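Local structure of response regulator receiver protein (Desulfuromonas acetoxidans, 2ZAY) at residues W8-V14 with T51-I57; P84-G90 with F105-K111; L28-F33 with L118-K123; V14-L18 with I36-N40. The protein probably serves in two-component signal transduction, this chain being the CheY-like receiver domain of a longer response regulator. All blocks are in the same frame, centred on the assembly; numbering follows the deposited sequence.

Contact 1: W8-V14 with T51-I57; sequences WWRIMLV and THPHLII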
loop_
_atom_site.group_PDB
_atom_site.type_symbol
_atom_site.label_atom_id
_atom_site.label_comp_id
_atom_site.label_asym_id
_atom_site.label_seq_id
_atom_site.Cartn_x
_atom_site.Cartn_y
_atom_site.Cartn_z
ATOM N N TRP A 8 -3.078 -17.663 1.563
ATOM C CA TRP A 8 -1.733 -17.100 1.891
ATOM C C TRP A 8 -1.526 -15.807 1.110
ATOM O O TRP A 8 -0.983 -15.824 0.006
ATOM C CB TRP A 8 -0.635 -18.105 1.521
ATOM C CG TRP A 8 0.737 -17.718 2.011
ATOM C CD1 TRP A 8 1.450 -16.600 1.672
ATOM C CD2 TRP A 8 1.554 -18.446 2.938
ATOM N NE1 TRP A 8 2.656 -16.585 2.333
ATOM C CE2 TRP A 8 2.746 -17.706 3.117
ATOM C CE3 TRP A 8 1.394 -19.652 3.638
ATOM C CZ2 TRP A 8 3.775 -18.134 3.968
ATOM C CZ3 TRP A 8 2.418 -20.076 4.483
ATOM C CH2 TRP A 8 3.593 -19.316 4.639
ATOM N N TRP A 9 -1.969 -14.690 1.681
ATOM C CA TRP A 9 -1.827 -13.398 1.017
ATOM C C TRP A 9 -0.764 -12.516 1.670
ATOM O O TRP A 9 -0.897 -12.124 2.836
ATOM C CB TRP A 9 -3.163 -12.656 1.010
ATOM C CG TRP A 9 -4.255 -13.338 0.217
ATOM C CD1 TRP A 9 -5.352 -13.979 0.715
ATOM C CD2 TRP A 9 -4.362 -13.414 -1.212
ATOM N NE1 TRP A 9 -6.139 -14.445 -0.313
ATOM C CE2 TRP A 9 -5.554 -14.112 -1.506
ATOM C CE3 TRP A 9 -3.565 -12.959 -2.271
ATOM C CZ2 TRP A 9 -5.973 -14.365 -2.815
ATOM C CZ3 TRP A 9 -3.983 -13.212 -3.579
ATOM C CH2 TRP A 9 -5.178 -13.909 -3.837
ATOM N N ARG A 10 0.288 -12.207 0.914
ATOM C CA ARG A 10 1.365 -11.353 1.406
ATOM C C ARG A 10 0.974 -9.923 1.081
ATOM O O ARG A 10 0.704 -9.601 -0.075
ATOM C CB ARG A 10 2.691 -11.659 0.700
ATOM C CG ARG A 10 3.154 -13.106 0.793
ATOM C CD ARG A 10 4.304 -13.374 -0.189
ATOM N NE ARG A 10 4.231 -14.740 -0.696
ATOM C CZ ARG A 10 3.993 -15.065 -1.960
ATOM N NH1 ARG A 10 3.809 -14.125 -2.879
ATOM N NH2 ARG A 10 3.926 -16.345 -2.304
ATOM N N ILE A 11 0.954 -9.069 2.096
ATOM C CA ILE A 11 0.593 -7.673 1.899
ATOM C C ILE A 11 1.705 -6.788 2.452
ATOM O O ILE A 11 2.007 -6.863 3.638
ATOM C CB ILE A 11 -0.721 -7.331 2.650
ATOM C CG1 ILE A 11 -1.840 -8.288 2.229
ATOM C CG2 ILE A 11 -1.119 -5.883 2.374
ATOM C CD1 ILE A 11 -2.325 -8.102 0.802
ATOM N N MET A 12 2.327 -5.968 1.610
ATOM C CA MET A 12 3.370 -5.078 2.114
ATOM C C MET A 12 2.752 -3.726 2.442
ATOM O O MET A 12 1.992 -3.176 1.651
ATOM C CB MET A 12 4.500 -4.892 1.091
ATOM C CG MET A 12 5.580 -3.872 1.531
ATOM S SD MET A 12 7.018 -3.691 0.391
ATOM C CE MET A 12 7.691 -5.188 0.516
ATOM N N LEU A 13 3.066 -3.204 3.623
ATOM C CA LEU A 13 2.554 -1.902 4.048
ATOM C C LEU A 13 3.738 -0.956 4.278
ATOM O O LEU A 13 4.641 -1.276 5.044
ATOM C CB LEU A 13 1.754 -2.064 5.341
ATOM C CG LEU A 13 1.252 -0.811 6.053
ATOM C CD1 LEU A 13 0.309 -0.046 5.141
ATOM C CD2 LEU A 13 0.539 -1.218 7.345
ATOM N N VAL A 14 3.728 0.200 3.615
ATOM C CA VAL A 14 4.805 1.187 3.742
ATOM C C VAL A 14 4.226 2.481 4.329
ATOM O O VAL A 14 3.352 3.105 3.725
ATOM C CB VAL A 14 5.428 1.527 2.359
ATOM C CG1 VAL A 14 6.729 2.294 2.554
ATOM C CG2 VAL A 14 5.662 0.261 1.552
ATOM N N THR A 51 10.284 -10.293 -1.677
ATOM C CA THR A 51 9.182 -10.934 -0.963
ATOM C C THR A 51 7.944 -11.106 -1.830
ATOM O O THR A 51 7.011 -11.812 -1.454
ATOM C CB THR A 51 8.782 -10.156 0.309
ATOM O OG1 THR A 51 8.140 -8.931 -0.060
ATOM C CG2 THR A 51 10.013 -9.847 1.161
ATOM N N HIS A 52 7.920 -10.438 -2.982
ATOM C CA HIS A 52 6.801 -10.571 -3.910
ATOM C C HIS A 52 5.417 -10.453 -3.263
ATOM O O HIS A 52 4.599 -11.379 -3.353
ATOM C CB HIS A 52 6.901 -11.928 -4.616
ATOM C CG HIS A 52 8.258 -12.213 -5.176
ATOM N ND1 HIS A 52 8.697 -11.686 -6.372
ATOM C CD2 HIS A 52 9.294 -12.927 -4.677
ATOM C CE1 HIS A 52 9.947 -12.062 -6.584
ATOM N NE2 HIS A 52 10.332 -12.815 -5.569
ATOM N N PRO A 53 5.124 -9.320 -2.604
ATOM C CA PRO A 53 3.799 -9.193 -1.987
ATOM C C PRO A 53 2.714 -9.271 -3.065
ATOM O O PRO A 53 2.963 -8.908 -4.216
ATOM C CB PRO A 53 3.854 -7.814 -1.335
ATOM C CG PRO A 53 4.793 -7.049 -2.251
ATOM C CD PRO A 53 5.891 -8.068 -2.474
ATOM N N HIS A 54 1.524 -9.743 -2.700
ATOM C CA HIS A 54 0.426 -9.828 -3.663
ATOM C C HIS A 54 -0.166 -8.442 -3.887
ATOM O O HIS A 54 -0.761 -8.160 -4.928
ATOM C CB HIS A 54 -0.684 -10.756 -3.163
ATOM C CG HIS A 54 -0.291 -12.198 -3.097
ATOM N ND1 HIS A 54 0.225 -12.777 -1.958
ATOM C CD2 HIS A 54 -0.333 -13.177 -4.033
ATOM C CE1 HIS A 54 0.481 -14.052 -2.193
ATOM N NE2 HIS A 54 0.152 -14.321 -3.445
ATOM N N LEU A 55 -0.013 -7.582 -2.888
ATOM C CA LEU A 55 -0.538 -6.227 -2.973
ATOM C C LEU A 55 0.286 -5.320 -2.070
ATOM O O LEU A 55 0.791 -5.755 -1.037
ATOM C CB LEU A 55 -2.016 -6.212 -2.566
ATOM C CG LEU A 55 -2.721 -4.860 -2.684
ATOM C CD1 LEU A 55 -4.198 -5.068 -2.986
ATOM C CD2 LEU A 55 -2.531 -4.087 -1.400
ATOM N N ILE A 56 0.414 -4.057 -2.463
ATOM C CA ILE A 56 1.204 -3.103 -1.699
ATOM C C ILE A 56 0.351 -1.924 -1.282
ATOM O O ILE A 56 -0.463 -1.424 -2.061
ATOM C CB ILE A 56 2.409 -2.607 -2.542
ATOM C CG1 ILE A 56 3.329 -3.794 -2.857
ATOM C CG2 ILE A 56 3.164 -1.501 -1.801
ATOM C CD1 ILE A 56 4.405 -3.491 -3.873
ATOM N N ILE A 57 0.518 -1.497 -0.036
ATOM C CA ILE A 57 -0.227 -0.357 0.485
ATOM C C ILE A 57 0.835 0.649 0.917
ATOM O O ILE A 57 1.694 0.332 1.739
ATOM C CB ILE A 57 -1.058 -0.748 1.722
ATOM C CG1 ILE A 57 -2.080 -1.824 1.356
ATOM C CG2 ILE A 57 -1.748 0.482 2.291
ATOM C CD1 ILE A 57 -2.792 -2.422 2.574
#
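Leu13 and Ile57 form the apolar centre: Leu13 CD1 lies obliquely against Ile57 CG2 at 3.6 Å. On the same face the other arm of Ile57 carries CD1 to 3.8 Å from Ile11 CG2, and Ile122 of helix 115-129 covers this layer. The opposite face has Met12, whose CB rests on Pro53 CB at 3.9 Å. Between the faces run parallel-strand bonds: Met12 N to Leu55 O, Ile57 N to Met12 O and Val14 N to Ile57 O. Beside His54 the ladder is completed by a side chain: His54 N donates to Arg10 O, but Arg10 N goes to His54 ND1, in the ring plane, at 2.9 Å. Trp9 sends CE3 onto a face of that imidazole, 3.5 Å from His54 CG, edge-to-face with planes at 75°. The Arg10 chain bends at its third torsion (chi3 -146°), bringing NH1 to a 2.9 Å hydrogen bond with His52 O; His54 CE1 lies over one guanidinium face, the planes 15° apart. A leucine in place of Arg10 would probably leave His52 O without this donor and His54 CE1 without the flat group beside it. Strands 9-14 and 55-59 are parallel neighbours in the receiver domain's doubly wound α/β fold.

Contact 2: P84-G90 with F105-K111; sequences PVIALSG and FIDFIAK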
loop_
_atom_site.group_PDB
_atom_site.type_symbol
_atom_site.label_atom_id
_atom_site.label_comp_id
_atom_site.label_asym_id
_atom_site.label_seq_id
_atom_site.Cartn_x
_atom_site.Cartn_y
_atom_site.Cartn_z
ATOM N N PRO A 84 -0.501 -4.779 -7.614
ATOM C CA PRO A 84 -1.383 -3.630 -7.368
ATOM C C PRO A 84 -0.933 -2.802 -6.171
ATOM O O PRO A 84 -0.423 -3.342 -5.188
ATOM C CB PRO A 84 -2.753 -4.276 -7.155
ATOM C CG PRO A 84 -2.409 -5.626 -6.566
ATOM C CD PRO A 84 -1.221 -6.052 -7.412
ATOM N N VAL A 85 -1.124 -1.490 -6.261
ATOM C CA VAL A 85 -0.716 -0.594 -5.178
ATOM C C VAL A 85 -1.876 0.288 -4.730
ATOM O O VAL A 85 -2.522 0.950 -5.548
ATOM C CB VAL A 85 0.469 0.316 -5.618
ATOM C CG1 VAL A 85 0.998 1.110 -4.414
ATOM C CG2 VAL A 85 1.592 -0.538 -6.219
ATOM N N ILE A 86 -2.143 0.280 -3.426
ATOM C CA ILE A 86 -3.207 1.097 -2.843
ATOM C C ILE A 86 -2.544 2.266 -2.127
ATOM O O ILE A 86 -1.562 2.073 -1.409
ATOM C CB ILE A 86 -4.030 0.311 -1.786
ATOM C CG1 ILE A 86 -4.891 -0.760 -2.466
ATOM C CG2 ILE A 86 -4.921 1.285 -0.985
ATOM C CD1 ILE A 86 -5.703 -1.576 -1.478
ATOM N N ALA A 87 -3.060 3.474 -2.329
ATOM C CA ALA A 87 -2.505 4.639 -1.657
ATOM C C ALA A 87 -3.312 4.981 -0.413
ATOM O O ALA A 87 -4.540 4.913 -0.416
ATOM C CB ALA A 87 -2.480 5.846 -2.600
ATOM N N LEU A 88 -2.598 5.345 0.645
ATOM C CA LEU A 88 -3.194 5.741 1.911
ATOM C C LEU A 88 -2.755 7.190 2.103
ATOM O O LEU A 88 -1.572 7.494 2.026
ATOM C CB LEU A 88 -2.645 4.868 3.040
ATOM C CG LEU A 88 -3.592 3.881 3.724
ATOM C CD1 LEU A 88 -4.388 3.088 2.704
ATOM C CD2 LEU A 88 -2.769 2.965 4.627
ATOM N N SER A 89 -3.693 8.098 2.338
ATOM C CA SER A 89 -3.285 9.482 2.503
ATOM C C SER A 89 -3.997 10.218 3.614
ATOM O O SER A 89 -5.210 10.087 3.793
ATOM C CB SER A 89 -3.470 10.249 1.193
ATOM O OG SER A 89 -3.144 11.617 1.370
ATOM N N GLY A 90 -3.217 10.994 4.357
ATOM C CA GLY A 90 -3.765 11.776 5.445
ATOM C C GLY A 90 -4.275 13.120 4.961
ATOM O O GLY A 90 -4.770 13.918 5.755
ATOM N N PHE A 105 -2.649 3.914 -9.387
ATOM C CA PHE A 105 -2.853 3.314 -8.070
ATOM C C PHE A 105 -4.181 2.570 -8.182
ATOM O O PHE A 105 -5.157 3.112 -8.708
ATOM C CB PHE A 105 -2.926 4.395 -6.985
ATOM C CG PHE A 105 -1.573 4.810 -6.453
ATOM C CD1 PHE A 105 -0.998 4.141 -5.379
ATOM C CD2 PHE A 105 -0.857 5.849 -7.055
ATOM C CE1 PHE A 105 0.279 4.494 -4.905
ATOM C CE2 PHE A 105 0.421 6.210 -6.589
ATOM C CZ PHE A 105 0.985 5.532 -5.517
ATOM N N ILE A 106 -4.225 1.333 -7.699
ATOM C CA ILE A 106 -5.451 0.545 -7.825
ATOM C C ILE A 106 -6.596 1.032 -6.937
ATOM O O ILE A 106 -7.768 0.765 -7.223
ATOM C CB ILE A 106 -5.171 -0.954 -7.566
ATOM C CG1 ILE A 106 -6.214 -1.798 -8.297
ATOM C CG2 ILE A 106 -5.153 -1.236 -6.076
ATOM C CD1 ILE A 106 -5.859 -3.263 -8.361
ATOM N N ASP A 107 -6.266 1.722 -5.852
ATOM C CA ASP A 107 -7.289 2.279 -4.966
ATOM C C ASP A 107 -6.668 3.402 -4.137
ATOM O O ASP A 107 -5.443 3.572 -4.116
ATOM C CB ASP A 107 -7.891 1.211 -4.033
ATOM C CG ASP A 107 -9.340 1.530 -3.635
ATOM O OD1 ASP A 107 -9.736 2.717 -3.686
ATOM O OD2 ASP A 107 -10.087 0.600 -3.266
ATOM N N PHE A 108 -7.521 4.172 -3.472
ATOM C CA PHE A 108 -7.083 5.292 -2.645
ATOM C C PHE A 108 -7.935 5.308 -1.381
ATOM O O PHE A 108 -9.169 5.308 -1.458
ATOM C CB PHE A 108 -7.267 6.599 -3.414
ATOM C CG PHE A 108 -6.876 7.824 -2.635
ATOM C CD1 PHE A 108 -5.580 8.324 -2.704
ATOM C CD2 PHE A 108 -7.808 8.477 -1.830
ATOM C CE1 PHE A 108 -5.213 9.464 -1.983
ATOM C CE2 PHE A 108 -7.457 9.617 -1.102
ATOM C CZ PHE A 108 -6.154 10.111 -1.180
ATOM N N ILE A 109 -7.285 5.321 -0.223
ATOM C CA ILE A 109 -7.999 5.315 1.046
ATOM C C ILE A 109 -7.539 6.457 1.932
ATOM O O ILE A 109 -6.347 6.602 2.208
ATOM C CB ILE A 109 -7.765 3.992 1.802
ATOM C CG1 ILE A 109 -8.125 2.808 0.899
ATOM C CG2 ILE A 109 -8.607 3.963 3.083
ATOM C CD1 ILE A 109 -7.807 1.457 1.522
ATOM N N ALA A 110 -8.491 7.267 2.379
ATOM C CA ALA A 110 -8.179 8.397 3.239
ATOM C C ALA A 110 -8.004 7.986 4.697
ATOM O O ALA A 110 -8.794 7.203 5.231
ATOM C CB ALA A 110 -9.279 9.449 3.131
ATOM N N LYS A 111 -6.953 8.498 5.328
ATOM C CA LYS A 111 -6.702 8.240 6.741
ATOM C C LYS A 111 -7.686 9.143 7.497
ATOM O O LYS A 111 -8.201 10.108 6.933
ATOM C CB LYS A 111 -5.266 8.632 7.117
ATOM C CG LYS A 111 -4.170 7.699 6.616
ATOM C CD LYS A 111 -2.799 8.288 6.934
ATOM C CE LYS A 111 -1.752 7.218 7.240
ATOM N NZ LYS A 111 -1.539 6.269 6.123
#
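Leu88 and Ile109 lie side by side and point the same way, CD1 of Leu88 resting 3.6 Å from Ile109 CB. Ile86 comes at Ile109 obliquely instead, with its CG2 3.8 Å from Ile109 CD1, and its CG1 arm meets Ile106 CG2. Helix 115-129 closes over this face, Leu118 and Arg121 touching Ile109. On the other face, the small Ala87 is flanked by two rings. Phe105 brings CD1 to 3.6 Å from Ala87 CB and CE1 to 3.5 Å from Val85 CG1, and Phe108 sets CD1 beside Ala87 CB. With CG of Phe108 trans to the backbone N (chi1 179°), its ring runs on along the strand until CZ lies 3.6 Å from Ser89 CB. An alanine at Phe105 would probably open a gap beside Ala87 and Val85 and strip a ring partner from Phe71. Strands 85-89 and 107-110 are the two ends of a beta-alpha-beta crossover through helix 94-103, whose Leu100 packs on Ala87 and Phe108. Parallel bonds such as Ala87 N to Asp107 O and Ile109 N to Ala87 O join them, the latter at 2.8 Å. Beyond the strand end Lys111 N bonds to Ser89 O at 2.8 Å. The Lys111 side chain bends twice and crosses Leu88 at about a right angle, NZ passing 3.6 Å from Leu88 CB on its way to a salt bridge with Asp15. Ser89 OG turns to Glu96 and to the backbone N of Arg91 and Ala92.

Contact 3: L28-F33 with L118-K123; sequences LSQEGF and LSARIK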
loop_
_atom_site.group_PDB
_atom_site.type_symbol
_atom_site.label_atom_id
_atom_site.label_comp_id
_atom_site.label_asym_id
_atom_site.label_seq_id
_atom_site.Cartn_x
_atom_site.Cartn_y
_atom_site.Cartn_z
ATOM N N LEU A 28 -5.830 -7.073 10.521
ATOM C CA LEU A 28 -5.637 -7.725 9.227
ATOM C C LEU A 28 -4.981 -9.089 9.374
ATOM O O LEU A 28 -5.286 -10.020 8.629
ATOM C CB LEU A 28 -4.780 -6.845 8.312
ATOM C CG LEU A 28 -5.442 -5.575 7.774
ATOM C CD1 LEU A 28 -4.439 -4.798 6.928
ATOM C CD2 LEU A 28 -6.665 -5.944 6.937
ATOM N N SER A 29 -4.066 -9.203 10.334
ATOM C CA SER A 29 -3.377 -10.464 10.569
ATOM C C SER A 29 -4.452 -11.480 10.878
ATOM O O SER A 29 -4.471 -12.581 10.332
ATOM C CB SER A 29 -2.423 -10.342 11.762
ATOM O OG SER A 29 -1.560 -9.226 11.615
ATOM N N GLN A 30 -5.361 -11.080 11.756
ATOM C CA GLN A 30 -6.473 -11.920 12.167
ATOM C C GLN A 30 -7.303 -12.329 10.956
ATOM O O GLN A 30 -7.881 -13.412 10.922
ATOM C CB GLN A 30 -7.339 -11.143 13.162
ATOM C CG GLN A 30 -8.589 -11.864 13.616
ATOM C CD GLN A 30 -9.310 -11.101 14.709
ATOM O OE1 GLN A 30 -8.715 -10.751 15.729
ATOM N NE2 GLN A 30 -10.595 -10.841 14.505
ATOM N N GLU A 31 -7.347 -11.442 9.967
ATOM C CA GLU A 31 -8.095 -11.661 8.737
ATOM C C GLU A 31 -7.404 -12.708 7.865
ATOM O O GLU A 31 -7.996 -13.231 6.924
ATOM C CB GLU A 31 -8.200 -10.344 7.964
ATOM C CG GLU A 31 -9.386 -10.246 7.028
ATOM C CD GLU A 31 -10.671 -9.892 7.753
ATOM O OE1 GLU A 31 -11.702 -9.697 7.077
ATOM O OE2 GLU A 31 -10.652 -9.805 8.999
ATOM N N GLY A 32 -6.144 -13.000 8.173
ATOM C CA GLY A 32 -5.404 -13.982 7.400
ATOM C C GLY A 32 -4.342 -13.387 6.490
ATOM O O GLY A 32 -3.741 -14.095 5.685
ATOM N N PHE A 33 -4.108 -12.087 6.606
ATOM C CA PHE A 33 -3.104 -11.430 5.780
ATOM C C PHE A 33 -1.736 -11.503 6.448
ATOM O O PHE A 33 -1.619 -11.351 7.662
ATOM C CB PHE A 33 -3.478 -9.961 5.537
ATOM C CG PHE A 33 -4.752 -9.779 4.757
ATOM C CD1 PHE A 33 -4.861 -10.269 3.458
ATOM C CD2 PHE A 33 -5.843 -9.129 5.325
ATOM C CE1 PHE A 33 -6.042 -10.117 2.732
ATOM C CE2 PHE A 33 -7.031 -8.970 4.611
ATOM C CZ PHE A 33 -7.131 -9.466 3.308
ATOM N N LEU A 118 -10.414 -1.044 5.400
ATOM C CA LEU A 118 -9.166 -1.461 4.765
ATOM C C LEU A 118 -9.207 -2.925 4.337
ATOM O O LEU A 118 -8.801 -3.269 3.230
ATOM C CB LEU A 118 -7.993 -1.237 5.717
ATOM C CG LEU A 118 -6.611 -1.589 5.157
ATOM C CD1 LEU A 118 -6.352 -0.803 3.872
ATOM C CD2 LEU A 118 -5.552 -1.266 6.200
ATOM N N SER A 119 -9.705 -3.783 5.221
ATOM C CA SER A 119 -9.803 -5.206 4.929
ATOM C C SER A 119 -10.636 -5.464 3.678
ATOM O O SER A 119 -10.211 -6.194 2.781
ATOM C CB SER A 119 -10.425 -5.945 6.113
ATOM O OG SER A 119 -10.609 -7.317 5.805
ATOM N N ALA A 120 -11.825 -4.870 3.625
ATOM C CA ALA A 120 -12.713 -5.039 2.478
ATOM C C ALA A 120 -12.090 -4.503 1.183
ATOM O O ALA A 120 -12.261 -5.093 0.118
ATOM C CB ALA A 120 -14.040 -4.336 2.746
ATOM N N ARG A 121 -11.377 -3.383 1.282
ATOM C CA ARG A 121 -10.735 -2.754 0.119
ATOM C C ARG A 121 -9.635 -3.652 -0.448
ATOM O O ARG A 121 -9.493 -3.787 -1.664
ATOM C CB ARG A 121 -10.154 -1.392 0.519
ATOM C CG ARG A 121 -11.208 -0.306 0.739
ATOM C CD ARG A 121 -11.636 0.293 -0.587
ATOM N NE ARG A 121 -12.780 1.197 -0.477
ATOM C CZ ARG A 121 -13.335 1.802 -1.522
ATOM N NH1 ARG A 121 -12.841 1.598 -2.735
ATOM N NH2 ARG A 121 -14.390 2.592 -1.362
ATOM N N ILE A 122 -8.861 -4.258 0.442
ATOM C CA ILE A 122 -7.795 -5.174 0.053
ATOM C C ILE A 122 -8.416 -6.383 -0.642
ATOM O O ILE A 122 -8.017 -6.751 -1.748
ATOM C CB ILE A 122 -7.001 -5.660 1.294
ATOM C CG1 ILE A 122 -6.215 -4.487 1.889
ATOM C CG2 ILE A 122 -6.066 -6.814 0.917
ATOM C CD1 ILE A 122 -5.437 -4.833 3.151
ATOM N N LYS A 123 -9.415 -6.983 0.001
ATOM C CA LYS A 123 -10.075 -8.160 -0.556
ATOM C C LYS A 123 -10.715 -7.911 -1.912
ATOM O O LYS A 123 -10.635 -8.753 -2.799
ATOM C CB LYS A 123 -11.140 -8.686 0.412
ATOM C CG LYS A 123 -10.570 -9.365 1.646
ATOM C CD LYS A 123 -11.674 -9.703 2.642
ATOM C CE LYS A 123 -11.114 -10.435 3.853
ATOM N NZ LYS A 123 -12.188 -10.785 4.823
#
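Leu28 and Ser119 mark the closest backbone approach, their CA atoms 6.5 Å apart, where the last turn of helix 22-31 meets the middle of helix 115-129. The first helix stops at Gly32 in a Schellman motif: Phe33 N reaches back to Leu28 O and Gly32 N to Ser29 O, and the glycine's positive phi (107°) turns the chain off into strand 33-38. Leu28 and Glu31 point at the second helix from the last turn, and Phe33 does so from just beyond the glycine. Leu28 splits its methyls: CD1 meets Leu118 CD2 at 3.8 Å and approaches Ile122 CD1 end on, while CD2 lies on the CA and CB of Ser119. Phe33 runs past Ile122 in the opposite sense, CZ 3.7 Å from Ile122 CG2, and the CG methylene of Lys123 sits at the rim of the ring, in its plane. Outside this greasy layer, Glu31 bends at its second torsion (chi2 80°) and delivers OE1 between two donors. Lys123, extended beyond CG, forms a salt bridge there, although the 2.5 Å between Lys123 NZ and Glu31 OE1 is doubtfully short. Ser119 OG adds a weak hydrogen bond to Glu31 OE1 at 2.9 Å. Ile122 and Phe33 continue inward onto Ile11. This pairing is as expected in the CheY-like receiver fold, where the first and last helices share one face of the parallel sheet.

Contact 4: V14-L18 with I36-N40; sequences VDTQL and IQCGN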
loop_
_atom_site.group_PDB
_atom_site.type_symbol
_atom_site.label_atom_id
_atom_site.label_comp_id
_atom_site.label_asym_id
_atom_site.label_seq_id
_atom_site.Cartn_x
_atom_site.Cartn_y
_atom_site.Cartn_z
ATOM N N VAL A 14 3.728 0.200 3.615
ATOM C CA VAL A 14 4.805 1.187 3.742
ATOM C C VAL A 14 4.226 2.481 4.329
ATOM O O VAL A 14 3.352 3.105 3.725
ATOM C CB VAL A 14 5.428 1.527 2.359
ATOM C CG1 VAL A 14 6.729 2.294 2.554
ATOM C CG2 VAL A 14 5.662 0.261 1.552
ATOM N N ASP A 15 4.707 2.888 5.500
ATOM C CA ASP A 15 4.200 4.105 6.140
ATOM C C ASP A 15 5.281 4.660 7.063
ATOM O O ASP A 15 6.021 3.891 7.680
ATOM C CB ASP A 15 2.940 3.787 6.954
ATOM C CG ASP A 15 2.145 5.037 7.316
ATOM O OD1 ASP A 15 1.288 5.453 6.511
ATOM O OD2 ASP A 15 2.385 5.610 8.398
ATOM N N THR A 16 5.374 5.985 7.163
ATOM C CA THR A 16 6.390 6.605 8.006
ATOM C C THR A 16 6.027 6.611 9.494
ATOM O O THR A 16 6.849 6.971 10.339
ATOM C CB THR A 16 6.707 8.051 7.542
ATOM O OG1 THR A 16 5.500 8.820 7.488
ATOM C CG2 THR A 16 7.359 8.036 6.161
ATOM N N GLN A 17 4.799 6.221 9.814
ATOM C CA GLN A 17 4.369 6.147 11.206
ATOM C C GLN A 17 3.559 4.872 11.414
ATOM O O GLN A 17 2.362 4.906 11.717
ATOM C CB GLN A 17 3.558 7.391 11.602
ATOM C CG GLN A 17 2.290 7.615 10.811
ATOM C CD GLN A 17 1.796 9.050 10.907
ATOM O OE1 GLN A 17 2.521 9.993 10.579
ATOM N NE2 GLN A 17 0.553 9.223 11.354
ATOM N N LEU A 18 4.240 3.742 11.237
ATOM C CA LEU A 18 3.639 2.422 11.394
ATOM C C LEU A 18 2.947 2.216 12.742
ATOM O O LEU A 18 1.919 1.542 12.820
ATOM C CB LEU A 18 4.704 1.342 11.182
ATOM C CG LEU A 18 5.175 1.155 9.735
ATOM C CD1 LEU A 18 6.405 0.262 9.691
ATOM C CD2 LEU A 18 4.042 0.545 8.911
ATOM N N ILE A 36 3.786 -7.401 5.779
ATOM C CA ILE A 36 5.199 -7.078 5.689
ATOM C C ILE A 36 5.236 -5.568 5.897
ATOM O O ILE A 36 4.673 -4.817 5.102
ATOM C CB ILE A 36 5.749 -7.454 4.286
ATOM C CG1 ILE A 36 5.638 -8.974 4.087
ATOM C CG2 ILE A 36 7.193 -6.982 4.139
ATOM C CD1 ILE A 36 5.890 -9.435 2.660
ATOM N N GLN A 37 5.888 -5.124 6.969
ATOM C CA GLN A 37 5.940 -3.696 7.292
ATOM C C GLN A 37 7.242 -2.980 6.969
ATOM O O GLN A 37 8.306 -3.394 7.414
ATOM C CB GLN A 37 5.650 -3.488 8.778
ATOM C CG GLN A 37 4.342 -4.066 9.259
ATOM C CD GLN A 37 4.075 -3.726 10.711
ATOM O OE1 GLN A 37 4.084 -2.557 11.092
ATOM N NE2 GLN A 37 3.832 -4.745 11.528
ATOM N N CYS A 38 7.143 -1.886 6.214
ATOM C CA CYS A 38 8.301 -1.078 5.853
ATOM C C CYS A 38 8.074 0.361 6.322
ATOM O O CYS A 38 6.986 0.922 6.149
ATOM C CB CYS A 38 8.522 -1.112 4.342
ATOM S SG CYS A 38 8.971 -2.755 3.723
ATOM N N GLY A 39 9.110 0.951 6.916
ATOM C CA GLY A 39 9.005 2.305 7.427
ATOM C C GLY A 39 9.237 3.417 6.424
ATOM O O GLY A 39 8.942 4.577 6.714
ATOM N N ASN A 40 9.777 3.082 5.257
ATOM C CA ASN A 40 10.018 4.082 4.222
ATOM C C ASN A 40 10.212 3.440 2.851
ATOM O O ASN A 40 10.348 2.224 2.738
ATOM C CB ASN A 40 11.230 4.949 4.577
ATOM C CG ASN A 40 12.500 4.146 4.705
ATOM O OD1 ASN A 40 12.940 3.500 3.755
ATOM N ND2 ASN A 40 13.101 4.186 5.883
#
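Asp15 and Gly39 bring two carbonyl oxygens to 3.2 Å, Asp15 O against Gly39 O, although both are acceptors and cannot bond to each other. Flanking CA-H...O contacts probably offset the repulsion: Gly39 CA lies 3.4 Å from Asp15 O, and Thr16 CA lies 3.5 Å from Gly39 O. Just before this point the strands still pair in parallel, Val14 opposite Cys38. Cys38 O accepts Asp15 N at 3.1 Å and also takes the CA-H of Val14. Leu18 folds back over this edge; with CG opposite the carbonyl carbon (chi1 -72°), the leucine lays CD1 3.6 Å from Cys38 O, and CD2 comes beside Gln37 OE1. Val14 CG1 touches Asn40 O at 3.6 Å. Asp15 OD2 accepts Gln17 N in an Asx turn. Asp15 OD1 pairs with Lys111 NZ, near the like-charged Glu59 OE2, to which Thr16 OG1 is hydrogen-bonded. An acidic residue after the first strand, near the end of the third and a lysine after the fifth, matches the layout of the phosphorylation pocket of receiver domains, although Glu59 stands where the family usually has the phosphoacceptor aspartate.

Contacts 1, 2 and 4 lie along one five-stranded parallel sheet, ordered 33-38, 9-14, 55-59, 85-89, 107-110. Contact 4 joins the first pair, contact 1 the next and contact 2 the last, and contacts 1 and 2 meet through Ile56 bonded to Pro84 and Ile86. Contact 3 lies on one face, its centre about 11 Å from that of contact 1, with Ile122 packing on Ile57 and Arg121 salt-bridged to Asp107. Along the chain contact 4 falls within the span of contact 1, which closes before contact 2 begins; contact 3 spans contact 2. Contacts 2 and 4, centres about 14 Å apart, touch through Lys111 and Asp15, at the sheet end that corresponds to the phosphorylation pocket of related receiver domains.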